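Local coordinates for protein neural-cadherin (Drosophila melanogaster, PDB 3UBF) that mediates calcium-dependent cell adhesion as a cadherin that binds preferentially to itself, of which this chain is a fragment of three successive extracellular cadherin domains, at residues P5-E10 with Q25-T30; I223-K228 with D276-R281; G258-G263 with H284-I289. All coordinates share one frame; numbering follows the deposited sequence.

Interaction 1 (P5-E10 with Q25-T30)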
ATOM      1  N   PRO A   5     -41.782  11.190   6.123  1.00 64.19           N
ATOM      2  CA  PRO A   5     -40.595  11.280   5.275  1.00 63.72           C
ATOM      3  C   PRO A   5     -39.487  10.388   5.810  1.00 60.01           C
ATOM      4  O   PRO A   5     -39.203  10.399   7.010  1.00 57.51           O
ATOM      5  CB  PRO A   5     -40.183  12.757   5.395  1.00 64.16           C
ATOM      6  CG  PRO A   5     -40.973  13.305   6.567  1.00 64.02           C
ATOM      7  CD  PRO A   5     -42.258  12.534   6.491  1.00 65.49           C
ATOM      8  N   THR A   6     -38.896   9.605   4.915  1.00 60.07           N
ATOM      9  CA  THR A   6     -37.873   8.645   5.260  1.00 57.07           C
ATOM     10  C   THR A   6     -36.691   9.362   5.906  1.00 54.60           C
ATOM     11  O   THR A   6     -36.185  10.350   5.376  1.00 55.48           O
ATOM     12  CB  THR A   6     -37.440   7.853   4.009  1.00 58.76           C
ATOM     13  OG1 THR A   6     -38.566   7.133   3.499  1.00 60.69           O
ATOM     14  CG2 THR A   6     -36.320   6.872   4.329  1.00 55.72           C
ATOM     15  N   LYS A   7     -36.292   8.878   7.078  1.00 52.03           N
ATOM     16  CA  LYS A   7     -35.140   9.407   7.787  1.00 49.99           C
ATOM     17  C   LYS A   7     -33.893   8.846   7.136  1.00 49.60           C
ATOM     18  O   LYS A   7     -33.678   7.643   7.161  1.00 49.44           O
ATOM     19  CB  LYS A   7     -35.192   9.007   9.265  1.00 47.98           C
ATOM     20  CG  LYS A   7     -33.977   9.429  10.073  1.00 45.78           C
ATOM     21  CD  LYS A   7     -33.899  10.937  10.202  1.00 46.07           C
ATOM     22  CE  LYS A   7     -33.007  11.317  11.363  1.00 45.91           C
ATOM     23  NZ  LYS A   7     -32.795  12.789  11.400  1.00 48.40           N
ATOM     24  N   ARG A   8     -33.100   9.721   6.532  1.00 50.41           N
ATOM     25  CA  ARG A   8     -31.838   9.343   5.903  1.00 50.71           C
ATOM     26  C   ARG A   8     -30.707   9.961   6.698  1.00 49.10           C
ATOM     27  O   ARG A   8     -30.778  11.128   7.073  1.00 49.61           O
ATOM     28  CB  ARG A   8     -31.772   9.836   4.461  1.00 53.57           C
ATOM     29  CG  ARG A   8     -32.728   9.120   3.534  1.00 57.40           C
ATOM     30  CD  ARG A   8     -32.706   9.717   2.130  1.00 63.92           C
ATOM     31  NE  ARG A   8     -33.509   8.925   1.198  1.00 68.32           N
ATOM     32  CZ  ARG A   8     -33.096   7.794   0.629  1.00 70.00           C
ATOM     33  NH1 ARG A   8     -31.885   7.309   0.894  1.00 68.15           N
ATOM     34  NH2 ARG A   8     -33.898   7.143  -0.203  1.00 72.54           N
ATOM     35  N   ILE A   9     -29.673   9.173   6.970  1.00 47.54           N
ATOM     36  CA  ILE A   9     -28.566   9.653   7.768  1.00 46.14           C
ATOM     37  C   ILE A   9     -27.331   8.786   7.520  1.00 46.00           C
ATOM     38  O   ILE A   9     -27.436   7.576   7.340  1.00 45.58           O
ATOM     39  CB  ILE A   9     -28.973   9.737   9.262  1.00 44.43           C
ATOM     40  CG1 ILE A   9     -28.061  10.687  10.034  1.00 44.84           C
ATOM     41  CG2 ILE A   9     -29.094   8.351   9.886  1.00 43.31           C
ATOM     42  CD1 ILE A   9     -28.598  11.057  11.425  1.00 44.72           C
ATOM     43  N   GLU A  10     -26.171   9.435   7.498  1.00 46.72           N
ATOM     44  CA  GLU A  10     -24.895   8.811   7.189  1.00 47.16           C
ATOM     45  C   GLU A  10     -24.023   8.689   8.450  1.00 45.96           C
ATOM     46  O   GLU A  10     -23.810   9.664   9.177  1.00 45.82           O
ATOM     47  CB  GLU A  10     -24.175   9.646   6.122  1.00 49.69           C
ATOM     48  CG  GLU A  10     -22.989   8.983   5.420  1.00 52.20           C
ATOM     49  CD  GLU A  10     -22.380   9.888   4.350  1.00 58.77           C
ATOM     50  OE1 GLU A  10     -23.103  10.294   3.405  1.00 62.07           O
ATOM     51  OE2 GLU A  10     -21.173  10.208   4.453  1.00 61.16           O
ATOM     52  N   GLN A  25     -30.852  10.502  17.541  1.00 42.52           N
ATOM     53  CA  GLN A  25     -32.185  10.673  18.063  1.00 43.34           C
ATOM     54  C   GLN A  25     -33.161  10.827  16.888  1.00 42.54           C
ATOM     55  O   GLN A  25     -33.016  11.736  16.067  1.00 42.61           O
ATOM     56  CB  GLN A  25     -32.188  11.927  18.948  1.00 44.82           C
ATOM     57  CG  GLN A  25     -33.527  12.312  19.550  1.00 47.38           C
ATOM     58  CD  GLN A  25     -34.018  11.277  20.508  1.00 49.21           C
ATOM     59  OE1 GLN A  25     -33.479  11.140  21.609  1.00 51.70           O
ATOM     60  NE2 GLN A  25     -35.035  10.516  20.096  1.00 48.18           N
ATOM     61  N   LEU A  26     -34.133   9.926  16.798  1.00 42.25           N
ATOM     62  CA  LEU A  26     -35.253  10.099  15.888  1.00 42.71           C
ATOM     63  C   LEU A  26     -36.142  11.240  16.395  1.00 44.11           C
ATOM     64  O   LEU A  26     -36.422  11.333  17.599  1.00 44.55           O
ATOM     65  CB  LEU A  26     -36.064   8.821  15.791  1.00 43.08           C
ATOM     66  CG  LEU A  26     -35.482   7.735  14.892  1.00 43.30           C
ATOM     67  CD1 LEU A  26     -36.165   6.406  15.161  1.00 42.81           C
ATOM     68  CD2 LEU A  26     -35.617   8.138  13.425  1.00 45.30           C
ATOM     69  N   GLU A  27     -36.569  12.108  15.479  1.00 44.50           N
ATOM     70  CA  GLU A  27     -37.355  13.277  15.851  1.00 45.69           C
ATOM     71  C   GLU A  27     -38.812  12.907  16.027  1.00 46.62           C
ATOM     72  O   GLU A  27     -39.318  11.968  15.399  1.00 46.77           O
ATOM     73  CB  GLU A  27     -37.245  14.385  14.810  1.00 46.78           C
ATOM     74  CG  GLU A  27     -35.848  14.633  14.270  1.00 46.87           C
ATOM     75  CD  GLU A  27     -35.594  13.864  12.995  1.00 47.08           C
ATOM     76  OE1 GLU A  27     -35.866  12.642  12.973  1.00 46.31           O
ATOM     77  OE2 GLU A  27     -35.128  14.486  12.015  1.00 48.28           O
ATOM     78  N   LYS A  28     -39.485  13.666  16.880  1.00 47.50           N
ATOM     79  CA  LYS A  28     -40.902  13.480  17.113  1.00 48.62           C
ATOM     80  C   LYS A  28     -41.683  14.719  16.669  1.00 50.34           C
ATOM     81  O   LYS A  28     -41.218  15.846  16.852  1.00 50.97           O
ATOM     82  CB  LYS A  28     -41.137  13.178  18.589  1.00 48.86           C
ATOM     83  CG  LYS A  28     -40.579  14.215  19.530  1.00 48.85           C
ATOM     84  CD  LYS A  28     -40.564  13.694  20.950  1.00 48.77           C
ATOM     85  CE  LYS A  28     -39.920  14.703  21.870  1.00 49.74           C
ATOM     86  NZ  LYS A  28     -40.102  14.329  23.301  1.00 52.51           N
ATOM     87  N   GLU A  29     -42.859  14.508  16.081  1.00 51.41           N
ATOM     88  CA  GLU A  29     -43.729  15.625  15.698  1.00 53.63           C
ATOM     89  C   GLU A  29     -44.503  16.179  16.883  1.00 55.15           C
ATOM     90  O   GLU A  29     -44.933  17.337  16.868  1.00 57.59           O
ATOM     91  CB  GLU A  29     -44.675  15.252  14.553  1.00 55.08           C
ATOM     92  CG  GLU A  29     -44.237  15.823  13.189  1.00 55.95           C
ATOM     93  CD  GLU A  29     -44.725  17.269  12.931  1.00 58.74           C
ATOM     94  OE1 GLU A  29     -45.772  17.690  13.489  1.00 60.17           O
ATOM     95  OE2 GLU A  29     -44.073  17.992  12.140  1.00 58.01           O
ATOM     96  N   THR A  30     -44.689  15.355  17.906  1.00 54.42           N
ATOM     97  CA  THR A  30     -45.320  15.830  19.133  1.00 56.09           C
ATOM     98  C   THR A  30     -44.574  15.317  20.354  1.00 54.57           C
ATOM     99  O   THR A  30     -43.879  14.290  20.288  1.00 52.51           O
ATOM    100  CB  THR A  30     -46.864  15.560  19.193  1.00 58.85           C
ATOM    101  OG1 THR A  30     -47.358  15.854  20.504  1.00 61.38           O
ATOM    102  CG2 THR A  30     -47.199  14.129  18.879  1.00 59.14           C
TER
HETATM  103  O   HOH W   1     -31.202  12.735  13.881  1.00 21.62           O
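Lys7 reaches from its strand to Leu26 and Glu27, and nearly all of its length takes part. With CG anti to the backbone N (chi1 176°), the side chain leaves the strand in the direction of the facing loop. CB stands 4.3 Å from CD2 of Leu26, and CG comes closer to the same methyl, at 3.9 Å, in an apolar contact. A bend at chi2 (67°) then turns the remaining carbons past Leu26 and across the carboxylate of Glu27. There CD lies 3.8 Å from Glu27 OE1, and CE follows at 3.5 Å from that oxygen. The ammonium group ends the run in a salt bridge, NZ to Glu27 OE2 at 2.9 Å, approaching from above the carboxylate plane (52° out of it) while the two side chains cross at about a right angle. This contact belongs to the first cadherin domain of the fragment, a Greek-key beta sandwich. Strand 3-12 is outermost in its mixed sheet and pairs in parallel with strand 88-97; residues 25-30 run from the end of strand 22-25 toward strand 34-37. Phe24 also touches Lys7, and Phe35 packs on Leu26, the buried member of the contact. NZ has a second partner in water 1, which accepts from it at 2.9 Å and donates to Gln25 O at 3.0 Å, tying the ammonium group to the backbone at the end of strand 22-25. Gln25 turns its amide back along its own segment, where NE2 donates to Leu26 O and also to Asn49 O.

Interaction 2 (I223-K228 with D276-R281). With ZN (zinc ion), chain O.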
ATOM      1  N   ILE A 223      20.810  17.984   4.245  1.00 41.49           N
ATOM      2  CA  ILE A 223      21.595  18.068   5.464  1.00 42.03           C
ATOM      3  C   ILE A 223      21.984  19.493   5.835  1.00 43.00           C
ATOM      4  O   ILE A 223      22.279  20.308   4.958  1.00 42.71           O
ATOM      5  CB  ILE A 223      22.827  17.145   5.410  1.00 41.93           C
ATOM      6  CG1 ILE A 223      23.723  17.477   4.206  1.00 40.38           C
ATOM      7  CG2 ILE A 223      22.362  15.669   5.402  1.00 42.03           C
ATOM      8  CD1 ILE A 223      25.123  16.933   4.304  1.00 39.65           C
ATOM      9  N   PRO A 224      21.947  19.805   7.143  1.00 44.31           N
ATOM     10  CA  PRO A 224      22.396  21.112   7.578  1.00 45.55           C
ATOM     11  C   PRO A 224      23.894  21.286   7.377  1.00 46.19           C
ATOM     12  O   PRO A 224      24.652  20.311   7.320  1.00 45.85           O
ATOM     13  CB  PRO A 224      22.047  21.143   9.071  1.00 47.08           C
ATOM     14  CG  PRO A 224      21.830  19.751   9.459  1.00 46.94           C
ATOM     15  CD  PRO A 224      21.327  19.046   8.243  1.00 45.18           C
ATOM     16  N   GLU A 225      24.283  22.546   7.261  1.00 47.32           N
ATOM     17  CA  GLU A 225      25.654  22.981   7.116  1.00 48.85           C
ATOM     18  C   GLU A 225      26.560  22.416   8.203  1.00 50.13           C
ATOM     19  O   GLU A 225      27.746  22.170   7.959  1.00 51.14           O
ATOM     20  CB  GLU A 225      25.658  24.508   7.180  1.00 50.32           C
ATOM     21  CG  GLU A 225      26.966  25.181   6.876  1.00 53.74           C
ATOM     22  CD  GLU A 225      26.953  26.619   7.314  1.00 57.62           C
ATOM     23  OE1 GLU A 225      26.144  26.944   8.205  1.00 60.27           O
ATOM     24  OE2 GLU A 225      27.740  27.434   6.783  1.00 60.31           O
ATOM     25  N   ASN A 226      26.004  22.225   9.398  1.00 50.82           N
ATOM     26  CA  ASN A 226      26.793  21.810  10.553  1.00 52.86           C
ATOM     27  C   ASN A 226      26.789  20.303  10.817  1.00 53.01           C
ATOM     28  O   ASN A 226      27.171  19.863  11.907  1.00 55.35           O
ATOM     29  CB  ASN A 226      26.380  22.600  11.807  1.00 54.73           C
ATOM     30  CG  ASN A 226      25.075  22.095  12.446  1.00 55.06           C
ATOM     31  OD1 ASN A 226      24.199  21.524  11.784  1.00 54.76           O
ATOM     32  ND2 ASN A 226      24.952  22.311  13.749  1.00 57.15           N
ATOM     33  N   GLN A 227      26.346  19.518   9.828  1.00 50.90           N
ATOM     34  CA  GLN A 227      26.429  18.057   9.884  1.00 51.18           C
ATOM     35  C   GLN A 227      27.837  17.649  10.345  1.00 53.49           C
ATOM     36  O   GLN A 227      28.831  18.170   9.826  1.00 53.66           O
ATOM     37  CB  GLN A 227      26.108  17.460   8.510  1.00 49.03           C
ATOM     38  CG  GLN A 227      25.970  15.941   8.458  1.00 49.28           C
ATOM     39  CD  GLN A 227      24.633  15.426   8.979  1.00 51.30           C
ATOM     40  OE1 GLN A 227      23.591  16.083   8.846  1.00 51.05           O
ATOM     41  NE2 GLN A 227      24.657  14.227   9.565  1.00 52.39           N
ATOM     42  N   LYS A 228      27.918  16.757  11.335  1.00 55.54           N
ATOM     43  CA  LYS A 228      29.210  16.388  11.918  1.00 59.04           C
ATOM     44  C   LYS A 228      30.017  15.537  10.935  1.00 58.98           C
ATOM     45  O   LYS A 228      29.470  14.652  10.279  1.00 57.22           O
ATOM     46  CB  LYS A 228      29.038  15.671  13.264  1.00 61.69           C
ATOM     47  N   ASP A 276      30.556  24.602   4.432  1.00 59.45           N
ATOM     48  CA  ASP A 276      30.260  26.022   4.582  1.00 60.67           C
ATOM     49  C   ASP A 276      29.199  26.426   3.551  1.00 59.25           C
ATOM     50  O   ASP A 276      29.399  26.276   2.337  1.00 59.44           O
ATOM     51  CB  ASP A 276      31.537  26.864   4.436  1.00 63.82           C
ATOM     52  CG  ASP A 276      31.433  28.226   5.113  1.00 66.18           C
ATOM     53  OD1 ASP A 276      30.301  28.661   5.442  1.00 67.36           O
ATOM     54  OD2 ASP A 276      32.495  28.860   5.328  1.00 68.66           O
ATOM     55  N   PHE A 277      28.060  26.911   4.046  1.00 58.12           N
ATOM     56  CA  PHE A 277      26.949  27.331   3.189  1.00 56.98           C
ATOM     57  C   PHE A 277      27.236  28.682   2.557  1.00 59.21           C
ATOM     58  O   PHE A 277      26.833  28.944   1.423  1.00 59.38           O
ATOM     59  CB  PHE A 277      25.643  27.379   3.985  1.00 55.74           C
ATOM     60  CG  PHE A 277      24.423  27.622   3.143  1.00 53.66           C
ATOM     61  CD1 PHE A 277      23.782  26.565   2.505  1.00 50.02           C
ATOM     62  CD2 PHE A 277      23.900  28.900   3.005  1.00 53.78           C
ATOM     63  CE1 PHE A 277      22.644  26.778   1.737  1.00 49.51           C
ATOM     64  CE2 PHE A 277      22.754  29.121   2.238  1.00 53.83           C
ATOM     65  CZ  PHE A 277      22.126  28.054   1.603  1.00 51.61           C
ATOM     66  N   GLU A 278      27.940  29.528   3.303  1.00 61.47           N
ATOM     67  CA  GLU A 278      28.323  30.858   2.845  1.00 64.31           C
ATOM     68  C   GLU A 278      29.599  30.821   2.002  1.00 66.17           C
ATOM     69  O   GLU A 278      30.000  31.841   1.437  1.00 69.09           O
ATOM     70  CB  GLU A 278      28.487  31.813   4.034  1.00 65.75           C
ATOM     71  CG  GLU A 278      27.175  32.293   4.650  1.00 66.06           C
ATOM     72  CD  GLU A 278      26.740  31.501   5.888  1.00 64.93           C
ATOM     73  OE1 GLU A 278      26.747  32.088   6.992  1.00 66.96           O
ATOM     74  OE2 GLU A 278      26.386  30.307   5.773  1.00 61.77           O
ATOM     75  N   ASP A 279      30.241  29.656   1.921  1.00 65.33           N
ATOM     76  CA  ASP A 279      31.388  29.481   1.021  1.00 67.36           C
ATOM     77  C   ASP A 279      30.887  29.003  -0.338  1.00 66.51           C
ATOM     78  O   ASP A 279      30.607  27.820  -0.527  1.00 63.98           O
ATOM     79  CB  ASP A 279      32.446  28.525   1.610  1.00 67.57           C
ATOM     80  CG  ASP A 279      33.578  28.199   0.632  1.00 69.89           C
ATOM     81  OD1 ASP A 279      33.731  28.905  -0.387  1.00 70.85           O
ATOM     82  OD2 ASP A 279      34.322  27.222   0.884  1.00 71.08           O
ATOM     83  N   LEU A 280      30.798  29.939  -1.283  1.00 68.99           N
ATOM     84  CA  LEU A 280      30.260  29.653  -2.620  1.00 69.01           C
ATOM     85  C   LEU A 280      31.173  28.808  -3.530  1.00 69.77           C
ATOM     86  O   LEU A 280      30.831  28.547  -4.687  1.00 70.23           O
ATOM     87  CB  LEU A 280      29.798  30.942  -3.320  1.00 71.59           C
ATOM     88  CG  LEU A 280      28.545  31.651  -2.773  1.00 70.97           C
ATOM     89  CD1 LEU A 280      27.876  32.433  -3.889  1.00 73.35           C
ATOM     90  CD2 LEU A 280      27.529  30.688  -2.140  1.00 67.04           C
ATOM     91  N   ARG A 281      32.322  28.385  -3.002  1.00 70.19           N
ATOM     92  CA  ARG A 281      33.137  27.372  -3.669  1.00 70.31           C
ATOM     93  C   ARG A 281      32.432  26.027  -3.606  1.00 66.33           C
ATOM     94  O   ARG A 281      32.498  25.254  -4.560  1.00 66.87           O
ATOM     95  CB  ARG A 281      34.531  27.266  -3.046  1.00 72.85           C
TER
HETATM   96 ZN    ZN O  15      26.356  29.189   7.874  1.00 65.35          ZN
HETATM   97  O   HOH W   2      28.640  28.799   8.178  1.00  9.43           O
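The carboxylates of Glu225 and Glu278, their planes 36° apart, share a zinc ion, and OE2 of Glu278 also lies at the edge of the Phe277 ring, in its plane. The Glu225 carboxylate stands steeply to that ring, at 78°; the ring itself stacks with His284. Glu225 chelates the metal through both oxygens, OE1 at 2.3 Å and OE2 at 2.5 Å, whereas Glu278 binds it through OE2 alone, at 2.4 Å. Water 2 and Asp311 complete the shell. Glu225 OE2 has a second task: on its anti side, but well out of the carboxylate plane, it accepts an almost straight hydrogen bond from Phe277 N (2.8 Å, 170°), which fixes the carboxylate against the backbone of the loop. Asp276 OD1 comes within 3.1 Å of Glu225 OE2; both are acceptors, and the zinc charge and the Phe277 N-H probably offset their repulsion. The same OD1 takes a weak bond from Glu278 N. Glu225 reaches the metal from the type I turn of Pro224 to Gln227 on a fully extended side chain. An acidic cluster of this kind, formed by a Pro-Glu-Asn turn and an Asp-Phe-Glu loop, is typical of the interdomain calcium site of cadherin repeats, whose place zinc appears to take here.

Interaction 3 (G258-G263 with H284-I289)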
ATOM      1  N   GLY A 258      34.951  14.129  -3.143  1.00 60.54           N
ATOM      2  CA  GLY A 258      35.593  13.889  -1.850  1.00 61.29           C
ATOM      3  C   GLY A 258      34.900  14.504  -0.641  1.00 58.88           C
ATOM      4  O   GLY A 258      35.406  14.394   0.478  1.00 60.16           O
ATOM      5  N   THR A 259      33.751  15.150  -0.858  1.00 55.29           N
ATOM      6  CA  THR A 259      32.953  15.708   0.236  1.00 53.03           C
ATOM      7  C   THR A 259      32.190  14.585   0.938  1.00 50.84           C
ATOM      8  O   THR A 259      32.007  14.590   2.153  1.00 50.75           O
ATOM      9  CB  THR A 259      31.971  16.784  -0.271  1.00 51.25           C
ATOM     10  OG1 THR A 259      32.708  17.863  -0.855  1.00 53.80           O
ATOM     11  CG2 THR A 259      31.120  17.337   0.870  1.00 49.68           C
ATOM     12  N   PHE A 260      31.755  13.617   0.153  1.00 49.09           N
ATOM     13  CA  PHE A 260      31.077  12.471   0.699  1.00 47.55           C
ATOM     14  C   PHE A 260      31.838  11.205   0.339  1.00 49.21           C
ATOM     15  O   PHE A 260      32.573  11.164  -0.655  1.00 50.76           O
ATOM     16  CB  PHE A 260      29.642  12.428   0.176  1.00 44.34           C
ATOM     17  CG  PHE A 260      28.895  13.717   0.376  1.00 42.45           C
ATOM     18  CD1 PHE A 260      28.783  14.641  -0.662  1.00 41.69           C
ATOM     19  CD2 PHE A 260      28.317  14.021   1.605  1.00 40.83           C
ATOM     20  CE1 PHE A 260      28.101  15.857  -0.486  1.00 39.80           C
ATOM     21  CE2 PHE A 260      27.631  15.232   1.791  1.00 39.85           C
ATOM     22  CZ  PHE A 260      27.529  16.150   0.742  1.00 38.92           C
ATOM     23  N   ASN A 261      31.703  10.191   1.177  1.00 49.45           N
ATOM     24  CA  ASN A 261      32.081   8.848   0.788  1.00 50.92           C
ATOM     25  C   ASN A 261      30.953   7.885   1.124  1.00 48.92           C
ATOM     26  O   ASN A 261      29.967   8.269   1.756  1.00 47.57           O
ATOM     27  CB  ASN A 261      33.434   8.415   1.389  1.00 55.03           C
ATOM     28  CG  ASN A 261      33.567   8.753   2.863  1.00 57.18           C
ATOM     29  OD1 ASN A 261      32.691   8.433   3.665  1.00 58.15           O
ATOM     30  ND2 ASN A 261      34.678   9.385   3.230  1.00 59.46           N
ATOM     31  N   ILE A 262      31.083   6.650   0.664  1.00 49.21           N
ATOM     32  CA  ILE A 262      30.094   5.621   0.924  1.00 47.15           C
ATOM     33  C   ILE A 262      30.840   4.392   1.404  1.00 49.88           C
ATOM     34  O   ILE A 262      31.974   4.150   0.982  1.00 52.36           O
ATOM     35  CB  ILE A 262      29.262   5.292  -0.336  1.00 44.77           C
ATOM     36  CG1 ILE A 262      28.048   4.413   0.037  1.00 43.04           C
ATOM     37  CG2 ILE A 262      30.146   4.646  -1.418  1.00 45.76           C
ATOM     38  CD1 ILE A 262      26.990   4.276  -1.047  1.00 37.72           C
ATOM     39  N   GLY A 263      30.217   3.643   2.305  1.00 49.82           N
ATOM     40  CA  GLY A 263      30.790   2.402   2.799  1.00 52.59           C
ATOM     41  C   GLY A 263      30.733   1.346   1.716  1.00 52.14           C
ATOM     42  O   GLY A 263      29.650   1.033   1.225  1.00 49.58           O
ATOM     43  N   HIS A 284      25.454  24.121  -3.151  1.00 46.70           N
ATOM     44  CA  HIS A 284      24.415  23.870  -2.166  1.00 43.77           C
ATOM     45  C   HIS A 284      23.700  22.575  -2.465  1.00 41.96           C
ATOM     46  O   HIS A 284      23.124  21.969  -1.568  1.00 40.48           O
ATOM     47  CB  HIS A 284      23.414  25.014  -2.118  1.00 44.39           C
ATOM     48  CG  HIS A 284      23.982  26.279  -1.561  1.00 44.04           C
ATOM     49  ND1 HIS A 284      23.368  27.506  -1.709  1.00 42.64           N
ATOM     50  CD2 HIS A 284      25.124  26.508  -0.873  1.00 41.17           C
ATOM     51  CE1 HIS A 284      24.104  28.429  -1.124  1.00 43.92           C
ATOM     52  NE2 HIS A 284      25.173  27.850  -0.609  1.00 42.40           N
ATOM     53  N   VAL A 285      23.738  22.167  -3.730  1.00 42.12           N
ATOM     54  CA  VAL A 285      23.151  20.910  -4.181  1.00 40.70           C
ATOM     55  C   VAL A 285      24.257  20.090  -4.842  1.00 41.04           C
ATOM     56  O   VAL A 285      24.829  20.520  -5.853  1.00 42.69           O
ATOM     57  CB  VAL A 285      21.983  21.146  -5.195  1.00 41.81           C
ATOM     58  CG1 VAL A 285      21.468  19.819  -5.745  1.00 39.39           C
ATOM     59  CG2 VAL A 285      20.844  21.950  -4.555  1.00 41.76           C
ATOM     60  N   TYR A 286      24.572  18.935  -4.254  1.00 39.68           N
ATOM     61  CA  TYR A 286      25.569  18.015  -4.807  1.00 40.45           C
ATOM     62  C   TYR A 286      24.884  16.893  -5.593  1.00 39.84           C
ATOM     63  O   TYR A 286      23.933  16.273  -5.104  1.00 37.99           O
ATOM     64  CB  TYR A 286      26.389  17.369  -3.691  1.00 39.93           C
ATOM     65  CG  TYR A 286      27.234  18.304  -2.865  1.00 42.62           C
ATOM     66  CD1 TYR A 286      26.688  19.006  -1.790  1.00 43.04           C
ATOM     67  CD2 TYR A 286      28.594  18.461  -3.128  1.00 46.41           C
ATOM     68  CE1 TYR A 286      27.469  19.846  -1.017  1.00 44.97           C
ATOM     69  CE2 TYR A 286      29.387  19.299  -2.356  1.00 48.28           C
ATOM     70  CZ  TYR A 286      28.813  19.994  -1.303  1.00 47.82           C
ATOM     71  OH  TYR A 286      29.589  20.836  -0.532  1.00 50.59           O
ATOM     72  N   SER A 287      25.376  16.631  -6.798  1.00 41.42           N
ATOM     73  CA  SER A 287      24.894  15.520  -7.599  1.00 41.68           C
ATOM     74  C   SER A 287      25.916  14.412  -7.584  1.00 42.03           C
ATOM     75  O   SER A 287      27.053  14.588  -8.012  1.00 44.44           O
ATOM     76  CB  SER A 287      24.642  15.950  -9.039  1.00 43.55           C
ATOM     77  OG  SER A 287      23.544  16.832  -9.098  1.00 46.00           O
ATOM     78  N   LEU A 288      25.508  13.260  -7.089  1.00 40.65           N
ATOM     79  CA  LEU A 288      26.414  12.146  -6.937  1.00 41.14           C
ATOM     80  C   LEU A 288      25.813  10.935  -7.614  1.00 40.38           C
ATOM     81  O   LEU A 288      24.591  10.840  -7.775  1.00 39.91           O
ATOM     82  CB  LEU A 288      26.647  11.859  -5.451  1.00 40.59           C
ATOM     83  CG  LEU A 288      27.052  13.054  -4.568  1.00 41.81           C
ATOM     84  CD1 LEU A 288      26.752  12.774  -3.103  1.00 40.89           C
ATOM     85  CD2 LEU A 288      28.530  13.419  -4.758  1.00 44.11           C
ATOM     86  N   ILE A 289      26.671  10.019  -8.036  1.00 40.84           N
ATOM     87  CA  ILE A 289      26.201   8.762  -8.558  1.00 39.91           C
ATOM     88  C   ILE A 289      26.776   7.661  -7.696  1.00 39.96           C
ATOM     89  O   ILE A 289      28.006   7.547  -7.540  1.00 41.86           O
ATOM     90  CB  ILE A 289      26.584   8.546 -10.031  1.00 41.44           C
ATOM     91  CG1 ILE A 289      25.914   9.592 -10.914  1.00 41.49           C
ATOM     92  CG2 ILE A 289      26.161   7.150 -10.487  1.00 41.19           C
ATOM     93  CD1 ILE A 289      26.337   9.530 -12.381  1.00 44.85           C
TER
HETATM   94  O   HOH W   3      32.270  20.624  -0.580  1.00 18.98           O
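Water 3 joins Tyr286 OH, at 2.7 Å, to Thr259 OG1, at 2.8 Å, and lies in the plane of the tyrosine ring at its edge. Apart from this bridge the contact is apolar and aromatic. Phe260 turns its edge to one face of Tyr286 in a T-shaped (edge-to-face) stack, the planes at 88° and the centroids 5.0 Å apart. The touching atom is Phe260 CE1, which sits over the tyrosine ring close to its root, 3.5 Å from CG. Strand 260-262 and strand 285-294 belong to the two opposed sheets of the third cadherin domain of the fragment, so these buried side chains meet across the core of the beta sandwich. Leu288, two residues on from Tyr286, brings CD1 to within 3.7 Å of Phe260 CD1, and Ile307 packs on both. In Thr259, chi1 of -61° sets OG1 beside the backbone N and leaves the CG2 methyl opposite it, over one face of the Phe260 ring, where it also approaches the tyrosine hydroxyl. A leucine in place of Tyr286 would probably leave the edge of Phe260 without its aromatic face and water 3 without its phenol partner. Val309 and Leu275 pack further against Tyr286.

Overall arrangement
Interaction 1 lies in the first cadherin domain of this fragment, interactions 2 and 3 in its third, with the whole second domain between. The centre of interaction 1 is about 65 Å from that of interaction 2 and about 66 Å from that of interaction 3, as expected of repeats strung end to end. Interactions 2 and 3 have centres only about 13 Å apart, and their segments alternate along the chain. Both reach the mixed sheet that holds strands 219-224 and 285-294. They meet where Phe277 O probably accepts a hydrogen bond from His284 NE2 and where Ile223 packs on Phe260, so the metal-binding end of this domain continues directly into its hydrophobic core.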